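Local coordinates for protein alpha-1,3-glucanase (Bacillus circulans, PDB 5ZRU) that probably hydrolyses alpha-1,3-glucan as a GH87-type glucanase, this chain being the catalytic part of a longer protein and carrying bound calcium and zinc ions, at residues A[241-252]-A[272-283]; A[327-335]-A[383-391]. All coordinates share one frame; numbering follows the deposited sequence.

Contact 1: residues A[241-252]-A[272-283]. With ZN (zinc ion), chain F; CA (calcium ion), chain L; PE5 (3,6,9,12,15,18,21,24-octaoxahexacosan-1-ol), chain C.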
loop_
_atom_site.group_PDB
_atom_site.type_symbol
_atom_site.label_atom_id
_atom_site.label_comp_id
_atom_site.label_asym_id
_atom_site.label_seq_id
_atom_site.Cartn_x
_atom_site.Cartn_y
_atom_site.Cartn_z
ATOM N N LYS A 241 11.313 10.888 -26.386
ATOM C CA LYS A 241 11.360 10.844 -24.933
ATOM C C LYS A 241 11.789 12.201 -24.386
ATOM O O LYS A 241 12.475 12.976 -25.059
ATOM C CB LYS A 241 12.299 9.727 -24.458
ATOM C CG LYS A 241 11.656 8.337 -24.598
ATOM C CD LYS A 241 12.467 7.201 -23.993
ATOM C CE LYS A 241 13.551 6.731 -24.947
ATOM N NZ LYS A 241 13.009 6.266 -26.260
ATOM N N ILE A 242 11.343 12.498 -23.154
ATOM C CA ILE A 242 11.654 13.747 -22.466
ATOM C C ILE A 242 12.960 13.584 -21.702
ATOM O O ILE A 242 13.196 12.550 -21.067
ATOM C CB ILE A 242 10.500 14.151 -21.524
ATOM C CG1 ILE A 242 9.314 14.670 -22.342
ATOM C CG2 ILE A 242 10.951 15.220 -20.520
ATOM C CD1 ILE A 242 8.062 14.931 -21.520
ATOM N N ASN A 243 13.817 14.605 -21.763
ATOM C CA ASN A 243 15.065 14.595 -21.009
ATOM C C ASN A 243 14.791 14.854 -19.533
ATOM O O ASN A 243 14.861 13.932 -18.721
ATOM C CB ASN A 243 16.052 15.628 -21.572
ATOM C CG ASN A 243 16.690 15.182 -22.890
ATOM O OD1 ASN A 243 17.025 14.014 -23.067
ATOM N ND2 ASN A 243 16.864 16.121 -23.814
ATOM N N ASN A 244 14.472 16.095 -19.169
ATOM C CA ASN A 244 14.203 16.440 -17.780
ATOM C C ASN A 244 12.879 17.178 -17.669
ATOM O O ASN A 244 12.541 17.994 -18.531
ATOM C CB ASN A 244 15.335 17.304 -17.199
ATOM C CG ASN A 244 16.696 16.659 -17.361
ATOM O OD1 ASN A 244 16.992 15.651 -16.719
ATOM N ND2 ASN A 244 17.545 17.247 -18.213
ATOM N N ILE A 245 12.130 16.911 -16.606
ATOM C CA ILE A 245 10.881 17.641 -16.408
ATOM C C ILE A 245 10.550 17.673 -14.923
ATOM O O ILE A 245 10.764 16.697 -14.197
ATOM C CB ILE A 245 9.729 17.045 -17.255
ATOM C CG1 ILE A 245 8.504 17.968 -17.211
ATOM C CG2 ILE A 245 9.375 15.606 -16.817
ATOM C CD1 ILE A 245 7.404 17.574 -18.199
ATOM N N THR A 246 10.061 18.825 -14.470
ATOM C CA THR A 246 9.562 19.001 -13.116
ATOM C C THR A 246 8.085 19.351 -13.180
ATOM O O THR A 246 7.697 20.285 -13.890
ATOM C CB THR A 246 10.349 20.089 -12.386
ATOM O OG1 THR A 246 11.713 19.669 -12.272
ATOM C CG2 THR A 246 9.771 20.335 -10.984
ATOM N N ILE A 247 7.265 18.588 -12.460
ATOM C CA ILE A 247 5.820 18.800 -12.409
ATOM C C ILE A 247 5.425 18.892 -10.945
ATOM O O ILE A 247 5.676 17.958 -10.175
ATOM C CB ILE A 247 5.048 17.666 -13.098
ATOM C CG1 ILE A 247 5.494 17.530 -14.563
ATOM C CG2 ILE A 247 3.532 17.873 -12.927
ATOM C CD1 ILE A 247 5.067 16.216 -15.207
ATOM N N MET A 248 4.823 20.010 -10.552
ATOM C CA MET A 248 4.534 20.237 -9.144
ATOM C C MET A 248 3.128 20.791 -8.987
ATOM O O MET A 248 2.762 21.751 -9.672
ATOM C CB MET A 248 5.537 21.214 -8.508
ATOM C CG MET A 248 5.406 21.310 -6.983
ATOM S SD MET A 248 6.378 22.669 -6.277
ATOM C CE MET A 248 5.384 24.070 -6.772
ATOM N N GLY A 249 2.358 20.202 -8.072
ATOM C CA GLY A 249 1.047 20.710 -7.736
ATOM C C GLY A 249 1.115 21.655 -6.550
ATOM O O GLY A 249 2.188 22.009 -6.055
ATOM N N ALA A 250 -0.063 22.049 -6.070
ATOM C CA ALA A 250 -0.144 22.958 -4.930
ATOM C C ALA A 250 -0.199 22.235 -3.584
ATOM O O ALA A 250 -0.309 22.895 -2.544
ATOM C CB ALA A 250 -1.366 23.876 -5.068
ATOM N N GLY A 251 -0.109 20.909 -3.575
ATOM C CA GLY A 251 -0.169 20.145 -2.338
ATOM C C GLY A 251 -1.156 18.995 -2.434
ATOM O O GLY A 251 -2.164 19.064 -3.142
ATOM N N ILE A 252 -0.867 17.913 -1.703
ATOM C CA ILE A 252 -1.781 16.770 -1.741
ATOM C C ILE A 252 -3.167 17.128 -1.219
ATOM O O ILE A 252 -4.133 16.410 -1.498
ATOM C CB ILE A 252 -1.211 15.559 -0.963
ATOM C CG1 ILE A 252 -1.089 15.868 0.541
ATOM C CG2 ILE A 252 0.116 15.115 -1.575
ATOM C CD1 ILE A 252 -0.648 14.647 1.388
ATOM N N ARG A 272 7.701 8.829 -20.135
ATOM C CA ARG A 272 8.702 8.459 -21.140
ATOM C C ARG A 272 9.877 9.421 -20.985
ATOM O O ARG A 272 10.074 10.333 -21.796
ATOM C CB ARG A 272 8.116 8.490 -22.565
ATOM C CG ARG A 272 6.942 7.548 -22.772
ATOM C CD ARG A 272 7.367 6.092 -22.653
ATOM N NE ARG A 272 6.246 5.179 -22.872
ATOM C CZ ARG A 272 6.317 3.857 -22.732
ATOM N NH1 ARG A 272 7.458 3.285 -22.362
ATOM N NH2 ARG A 272 5.244 3.107 -22.958
ATOM N N VAL A 273 10.631 9.230 -19.906
ATOM C CA VAL A 273 11.664 10.156 -19.455
ATOM C C VAL A 273 12.994 9.407 -19.417
ATOM O O VAL A 273 13.067 8.292 -18.886
ATOM C CB VAL A 273 11.320 10.725 -18.063
ATOM C CG1 VAL A 273 12.484 11.539 -17.493
ATOM C CG2 VAL A 273 10.031 11.566 -18.125
ATOM N N THR A 274 14.046 10.023 -19.968
ATOM C CA THR A 274 15.376 9.428 -19.941
ATOM C C THR A 274 16.320 10.102 -18.966
ATOM O O THR A 274 17.327 9.495 -18.590
ATOM C CB THR A 274 16.024 9.459 -21.333
ATOM O OG1 THR A 274 16.066 10.805 -21.815
ATOM C CG2 THR A 274 15.238 8.609 -22.296
ATOM N N GLY A 275 16.044 11.342 -18.574
ATOM C CA GLY A 275 16.857 12.003 -17.581
ATOM C C GLY A 275 16.160 12.022 -16.237
ATOM O O GLY A 275 15.779 10.973 -15.719
ATOM N N GLN A 276 15.968 13.203 -15.668
ATOM C CA GLN A 276 15.474 13.328 -14.305
ATOM C C GLN A 276 14.078 13.929 -14.317
ATOM O O GLN A 276 13.880 15.049 -14.803
ATOM C CB GLN A 276 16.410 14.185 -13.460
ATOM C CG GLN A 276 15.925 14.373 -12.039
ATOM C CD GLN A 276 16.833 15.281 -11.248
ATOM O OE1 GLN A 276 17.017 16.445 -11.598
ATOM N NE2 GLN A 276 17.432 14.745 -10.191
ATOM N N LEU A 277 13.118 13.197 -13.772
ATOM C CA LEU A 277 11.811 13.777 -13.519
ATOM C C LEU A 277 11.670 14.040 -12.026
ATOM O O LEU A 277 12.251 13.334 -11.195
ATOM C CB LEU A 277 10.690 12.867 -14.029
ATOM C CG LEU A 277 10.421 11.513 -13.383
ATOM C CD1 LEU A 277 9.435 11.665 -12.236
ATOM C CD2 LEU A 277 9.879 10.523 -14.428
ATOM N N ASP A 278 10.921 15.090 -11.696
ATOM C CA ASP A 278 10.583 15.420 -10.314
ATOM C C ASP A 278 9.099 15.740 -10.308
ATOM O O ASP A 278 8.670 16.724 -10.921
ATOM C CB ASP A 278 11.398 16.605 -9.782
ATOM C CG ASP A 278 11.164 16.839 -8.291
ATOM O OD1 ASP A 278 11.714 16.083 -7.478
ATOM O OD2 ASP A 278 10.398 17.750 -7.929
ATOM N N PHE A 279 8.313 14.887 -9.655
ATOM C CA PHE A 279 6.858 14.974 -9.687
ATOM C C PHE A 279 6.396 15.010 -8.243
ATOM O O PHE A 279 6.747 14.115 -7.468
ATOM C CB PHE A 279 6.273 13.762 -10.434
ATOM C CG PHE A 279 4.799 13.845 -10.689
ATOM C CD1 PHE A 279 3.885 13.631 -9.663
ATOM C CD2 PHE A 279 4.321 14.101 -11.974
ATOM C CE1 PHE A 279 2.509 13.705 -9.902
ATOM C CE2 PHE A 279 2.944 14.175 -12.219
ATOM C CZ PHE A 279 2.048 13.977 -11.184
ATOM N N SER A 280 5.619 16.031 -7.870
ATOM C CA SER A 280 5.340 16.170 -6.447
ATOM C C SER A 280 4.054 16.937 -6.197
ATOM O O SER A 280 3.571 17.688 -7.050
ATOM C CB SER A 280 6.489 16.876 -5.712
ATOM O OG SER A 280 6.635 18.223 -6.141
ATOM N N HIS A 281 3.519 16.724 -4.985
ATOM C CA HIS A 281 2.547 17.614 -4.341
ATOM C C HIS A 281 1.195 17.586 -5.047
ATOM O O HIS A 281 0.566 18.621 -5.284
ATOM C CB HIS A 281 3.106 19.033 -4.222
ATOM C CG HIS A 281 4.127 19.146 -3.137
ATOM N ND1 HIS A 281 3.833 18.870 -1.819
ATOM C CD2 HIS A 281 5.448 19.433 -3.178
ATOM C CE1 HIS A 281 4.923 19.013 -1.088
ATOM N NE2 HIS A 281 5.916 19.356 -1.890
ATOM N N ILE A 282 0.738 16.369 -5.341
ATOM C CA ILE A 282 -0.489 16.135 -6.089
ATOM C C ILE A 282 -1.191 14.939 -5.475
ATOM O O ILE A 282 -0.537 13.968 -5.074
ATOM C CB ILE A 282 -0.171 15.891 -7.580
ATOM C CG1 ILE A 282 0.234 17.209 -8.245
ATOM C CG2 ILE A 282 -1.336 15.244 -8.319
ATOM C CD1 ILE A 282 1.062 17.031 -9.479
ATOM N N TYR A 283 -2.517 15.021 -5.372
ATOM C CA TYR A 283 -3.367 13.862 -5.126
ATOM C C TYR A 283 -3.914 13.351 -6.457
ATOM O O TYR A 283 -4.322 14.145 -7.309
ATOM C CB TYR A 283 -4.521 14.224 -4.186
ATOM C CG TYR A 283 -5.593 13.169 -4.127
ATOM C CD1 TYR A 283 -5.462 12.060 -3.297
ATOM C CD2 TYR A 283 -6.745 13.276 -4.907
ATOM C CE1 TYR A 283 -6.444 11.078 -3.248
ATOM C CE2 TYR A 283 -7.730 12.291 -4.867
ATOM C CZ TYR A 283 -7.576 11.205 -4.034
ATOM O OH TYR A 283 -8.558 10.232 -3.986
HETATM ZN ZN ZN F . 10.617 17.909 -5.935
HETATM CA CA CA L . 7.913 20.050 -1.372
HETATM C C48 PE5 C . -15.097 9.916 -11.293
HETATM C C50 PE5 C . -14.942 8.613 -10.500
HETATM O O1 PE5 C . -16.191 8.188 -10.022
HETATM C C1 PE5 C . -16.178 6.964 -9.341
HETATM C C2 PE5 C . -17.537 6.688 -8.691
HETATM O O2 PE5 C . -17.790 7.644 -7.701
HETATM C C3 PE5 C . -19.064 7.601 -7.124
HETATM C C4 PE5 C . -19.211 8.746 -6.113
HETATM O O3 PE5 C . -18.197 8.665 -5.148
HETATM C C5 PE5 C . -18.252 9.598 -4.102
HETATM C C6 PE5 C . -16.878 10.247 -3.885
HETATM O O4 PE5 C . -16.081 9.514 -2.989
HETATM C C7 PE5 C . -14.720 9.411 -3.319
HETATM C C8 PE5 C . -14.121 10.798 -3.567
HETATM O O5 PE5 C . -12.902 10.664 -4.227
HETATM C C9 PE5 C . -12.379 11.856 -4.748
HETATM C C10 PE5 C . -11.220 12.304 -3.868
HETATM O O6 PE5 C . -11.440 13.617 -3.449
HETATM C C11 PE5 C . -10.733 13.991 -2.303
HETATM C C12 PE5 C . -11.260 15.316 -1.770
HETATM O O7 PE5 C . -10.205 16.224 -1.830
HETATM C C13 PE5 C . -10.109 17.096 -0.742
HETATM C C14 PE5 C . -9.390 18.361 -1.206
HETATM O O8 PE5 C . -9.779 18.625 -2.524
HETATM C C15 PE5 C . -9.157 19.724 -3.139
HETATM C C16 PE5 C . -10.214 20.784 -3.478
HETATM O O52 PE5 C . -10.465 20.818 -4.855
HETATM O O HOH W 1 13.401 17.627 -13.297
HETATM O O HOH W 2 7.817 18.598 -8.522
HETATM O O HOH W 3 1.791 17.956 -0.384
HETATM O O HOH W 4 9.391 19.620 -5.673
HETATM O O HOH W 5 9.281 18.614 -0.386
HETATM O O HOH W 6 8.998 20.455 -3.446
#
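Ile245 to Met248 pair parallel and in register with Leu277 to Ser280. Ile245 N, Ile247 N and Gly249 N donate to Gln276 O, Asp278 O (Ile247 N to Asp278 O 2.8 Å) and Ser280 O; in return Asp278 N and Ser280 N donate to Ile245 O and Ile247 O. At the turn preceding this ladder, Asn244 OD1 takes the proton of Gln276 N (2.9 Å, 160°), a side-chain amide replacing a backbone carbonyl. Gly275 suits the corner because a CB would collide with Asn243 O.

Apolar contacts lie on one face: Ile247 sets CB and both branches against CD2 and CE2 of Phe279, the nearest being CB to CD2 (3.8 Å). At the start of 241-252, the Lys241 chain crosses the Thr274 methyl, CD to CG2 (3.5 Å), while NZ bonds Val238 O and probably His330 NE2. Replacing the lysine with alanine would probably bare that methyl and leave both acceptors without their shared donor.

On the other face, Asp278 turns CG away from its own N (chi1 -173°), carrying OD2 to zinc (2.0 Å), joined by His312, water and His3, apparently a construct residue. At the corner beyond, His281 NE2 meets an ion modelled as calcium (2.2 Å). Such stacked parallel strands form the wall of a beta-helix, here with zinc bound.

Contact 2: residues A[327-335]-A[383-391]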
loop_
_atom_site.group_PDB
_atom_site.type_symbol
_atom_site.label_atom_id
_atom_site.label_comp_id
_atom_site.label_asym_id
_atom_site.label_seq_id
_atom_site.Cartn_x
_atom_site.Cartn_y
_atom_site.Cartn_z
ATOM N N ASP A 327 10.430 -0.674 -17.881
ATOM C CA ASP A 327 10.366 -0.440 -19.315
ATOM C C ASP A 327 9.932 -1.699 -20.046
ATOM O O ASP A 327 10.534 -2.763 -19.864
ATOM C CB ASP A 327 11.719 0.001 -19.858
ATOM C CG ASP A 327 11.714 0.097 -21.364
ATOM O OD1 ASP A 327 10.831 0.807 -21.898
ATOM O OD2 ASP A 327 12.572 -0.542 -22.004
ATOM N N TYR A 328 8.915 -1.561 -20.902
ATOM C CA TYR A 328 8.499 -2.631 -21.800
ATOM C C TYR A 328 8.555 -2.205 -23.259
ATOM O O TYR A 328 8.098 -2.951 -24.132
ATOM C CB TYR A 328 7.088 -3.116 -21.433
ATOM C CG TYR A 328 7.047 -3.585 -20.009
ATOM C CD1 TYR A 328 7.350 -4.903 -19.684
ATOM C CD2 TYR A 328 6.769 -2.695 -18.975
ATOM C CE1 TYR A 328 7.356 -5.330 -18.377
ATOM C CE2 TYR A 328 6.769 -3.112 -17.660
ATOM C CZ TYR A 328 7.054 -4.427 -17.365
ATOM O OH TYR A 328 7.059 -4.845 -16.052
ATOM N N ALA A 329 9.131 -1.040 -23.552
ATOM C CA ALA A 329 9.055 -0.474 -24.890
ATOM C C ALA A 329 10.371 -0.507 -25.655
ATOM O O ALA A 329 10.377 -0.170 -26.843
ATOM C CB ALA A 329 8.548 0.974 -24.819
ATOM N N HIS A 330 11.471 -0.910 -25.027
ATOM C CA HIS A 330 12.782 -0.882 -25.655
ATOM C C HIS A 330 13.427 -2.262 -25.619
ATOM O O HIS A 330 13.222 -3.042 -24.681
ATOM C CB HIS A 330 13.703 0.140 -24.966
ATOM C CG HIS A 330 13.157 1.535 -24.967
ATOM N ND1 HIS A 330 12.274 1.991 -24.011
ATOM C CD2 HIS A 330 13.341 2.563 -25.830
ATOM C CE1 HIS A 330 11.955 3.245 -24.273
ATOM N NE2 HIS A 330 12.586 3.616 -25.371
ATOM N N THR A 331 14.213 -2.556 -26.655
ATOM C CA THR A 331 14.999 -3.784 -26.715
ATOM C C THR A 331 16.427 -3.403 -27.078
ATOM O O THR A 331 16.659 -2.867 -28.181
ATOM C CB THR A 331 14.432 -4.783 -27.722
ATOM O OG1 THR A 331 13.073 -5.080 -27.383
ATOM C CG2 THR A 331 15.246 -6.072 -27.694
ATOM N N PRO A 332 17.409 -3.623 -26.192
ATOM C CA PRO A 332 17.202 -4.159 -24.839
ATOM C C PRO A 332 16.537 -3.132 -23.923
ATOM O O PRO A 332 16.571 -1.941 -24.233
ATOM C CB PRO A 332 18.617 -4.486 -24.365
ATOM C CG PRO A 332 19.485 -3.544 -25.127
ATOM C CD PRO A 332 18.832 -3.362 -26.473
ATOM N N ALA A 333 15.924 -3.595 -22.836
ATOM C CA ALA A 333 15.145 -2.711 -21.981
ATOM C C ALA A 333 16.033 -1.666 -21.320
ATOM O O ALA A 333 17.182 -1.937 -20.961
ATOM C CB ALA A 333 14.409 -3.524 -20.914
ATOM N N ILE A 334 15.502 -0.451 -21.180
ATOM C CA ILE A 334 16.187 0.568 -20.390
ATOM C C ILE A 334 15.662 0.460 -18.968
ATOM O O ILE A 334 14.663 -0.230 -18.727
ATOM C CB ILE A 334 15.996 1.980 -20.974
ATOM C CG1 ILE A 334 14.517 2.335 -21.094
ATOM C CG2 ILE A 334 16.700 2.093 -22.331
ATOM C CD1 ILE A 334 14.286 3.778 -21.523
ATOM N N ILE A 335 16.335 1.099 -18.011
ATOM C CA ILE A 335 15.950 0.970 -16.610
ATOM C C ILE A 335 15.908 2.334 -15.949
ATOM O O ILE A 335 16.612 3.272 -16.347
ATOM C CB ILE A 335 16.894 0.049 -15.803
ATOM C CG1 ILE A 335 18.250 0.724 -15.559
ATOM C CG2 ILE A 335 17.054 -1.313 -16.491
ATOM C CD1 ILE A 335 19.113 0.009 -14.517
ATOM N N SER A 383 12.160 -9.015 -13.176
ATOM C CA SER A 383 11.798 -9.573 -14.470
ATOM C C SER A 383 12.861 -9.236 -15.516
ATOM O O SER A 383 13.697 -8.348 -15.328
ATOM C CB SER A 383 10.436 -9.043 -14.915
ATOM O OG SER A 383 10.436 -7.623 -14.978
ATOM N N ASN A 384 12.818 -9.963 -16.641
ATOM C CA ASN A 384 13.847 -9.814 -17.670
ATOM C C ASN A 384 13.246 -9.752 -19.074
ATOM O O ASN A 384 13.865 -10.215 -20.041
ATOM C CB ASN A 384 14.881 -10.945 -17.589
ATOM C CG ASN A 384 14.318 -12.306 -17.994
ATOM O OD1 ASN A 384 13.117 -12.539 -17.954
ATOM N ND2 ASN A 384 15.205 -13.212 -18.391
ATOM N N VAL A 385 12.053 -9.166 -19.204
ATOM C CA VAL A 385 11.432 -9.025 -20.513
ATOM C C VAL A 385 12.285 -8.108 -21.375
ATOM O O VAL A 385 12.801 -7.083 -20.912
ATOM C CB VAL A 385 9.998 -8.484 -20.381
ATOM C CG1 VAL A 385 9.321 -8.419 -21.746
ATOM C CG2 VAL A 385 9.185 -9.329 -19.392
ATOM N N ASN A 386 12.466 -8.495 -22.638
ATOM C CA ASN A 386 13.229 -7.697 -23.597
ATOM C C ASN A 386 14.674 -7.491 -23.156
ATOM O O ASN A 386 15.302 -6.498 -23.517
ATOM C CB ASN A 386 12.555 -6.345 -23.858
ATOM C CG ASN A 386 11.176 -6.495 -24.448
ATOM O OD1 ASN A 386 10.910 -7.438 -25.194
ATOM N ND2 ASN A 386 10.281 -5.573 -24.112
ATOM N N GLY A 387 15.224 -8.420 -22.379
ATOM C CA GLY A 387 16.620 -8.312 -22.011
ATOM C C GLY A 387 16.923 -7.327 -20.904
ATOM O O GLY A 387 18.047 -6.820 -20.830
ATOM N N ALA A 388 15.958 -7.029 -20.048
ATOM C CA ALA A 388 16.232 -6.170 -18.907
ATOM C C ALA A 388 17.293 -6.818 -18.020
ATOM O O ALA A 388 17.296 -8.044 -17.855
ATOM C CB ALA A 388 14.955 -5.928 -18.099
ATOM N N PRO A 389 18.197 -6.035 -17.434
ATOM C CA PRO A 389 19.167 -6.598 -16.492
ATOM C C PRO A 389 18.501 -6.913 -15.166
ATOM O O PRO A 389 17.380 -6.487 -14.885
ATOM C CB PRO A 389 20.185 -5.469 -16.338
ATOM C CG PRO A 389 19.327 -4.242 -16.424
ATOM C CD PRO A 389 18.319 -4.568 -17.516
ATOM N N ALA A 390 19.220 -7.647 -14.327
ATOM C CA ALA A 390 18.719 -7.928 -12.986
ATOM C C ALA A 390 18.669 -6.656 -12.148
ATOM O O ALA A 390 19.654 -5.913 -12.068
ATOM C CB ALA A 390 19.595 -8.976 -12.304
ATOM N N GLY A 391 17.524 -6.411 -11.509
ATOM C CA GLY A 391 17.427 -5.283 -10.596
ATOM C C GLY A 391 18.271 -5.519 -9.353
ATOM O O GLY A 391 18.274 -6.610 -8.777
HETATM O O HOH W 7 11.473 -3.481 -22.707
HETATM O O HOH W 8 7.643 -7.450 -15.630
HETATM O O HOH W 9 7.231 -5.869 -24.225
HETATM O O HOH W 10 12.582 -7.871 -27.082
HETATM O O HOH W 11 18.912 -4.025 -20.836
#
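Tyr328 and Asn386 meet beside the tyrosine's backbone, Asn386 ND2 lying 3.4 Å from Tyr328 O. At the edge of the Tyr328 ring, in its plane, a water contacts OH and donates to Ser383 OG; Tyr328 OH also bonds Trp324 NE1. The His330 ring has Ile334 CD1 over one face, offset toward the rim, and the Asp327 carboxylate at its edge, where ND1 donates to OD1 (2.8 Å). Ala329 N reaches that same OD1 from the opposite face of the carboxylate, closing an Asx turn, and OD2 takes Ile334 N. Aspartate suits this loop because its short side chain gathers His330 ND1, these two backbone N-H groups and, from outside the loops, Asn304 ND2.

The Asn386 amide works through water: ND2 donates to two molecules, one of which also donates to Tyr328 O, while the other lies 2.7 Å from His330 O, with Asp327 O also in reach. OD1 accepts from a third shared with Thr331 OG1. A chi1 of -61° swings the amide toward Tyr328 O and Thr331, while CB itself lies 3.5 Å from His330 O.

Both loops project from a parallel beta-helix, two coils apart; Gln358 of the intervening coil bonds Asp327 O and Val385 O. Asn386 and Gly387 occupy the middle of a type I' turn closed by Ala388 N to Val385 O, and a CB on Gly387 would strike the preceding carbonyl.

The turn presents Asn386 O to Ala333 N (3.0 Å, 135°), the donor standing above the carbonyl plane. This donor follows the cis-linked Pro332, whose CA also approaches Asn386 O (3.3 Å). Small side chains allow close approach beside it, Ala333 CB to Ala388 CB (3.7 Å), and farther on Ile335 CG2 rests against Pro389 CD (3.6 Å).

In the fold
Contacts 1 and 2 belong to the same catalytic domain D2 but to different parts of its beta-helix. Contact 1 is partly buried and joins neighbouring coils within the wall, so regular backbone bonding dominates, with hydrophobic side chains on one face and a zinc ligand on the other. Contact 2 is a surface meeting of two loops that leave the framework two coils apart; one direct backbone bond joins them, and water supplies most of the polar links. Contact 1 precedes contact 2 along the chain, yet they touch: beside the probable lysine-histidine bond, Arg272 packs against Ala329, tying one end of contact 1 to the loop 327-335.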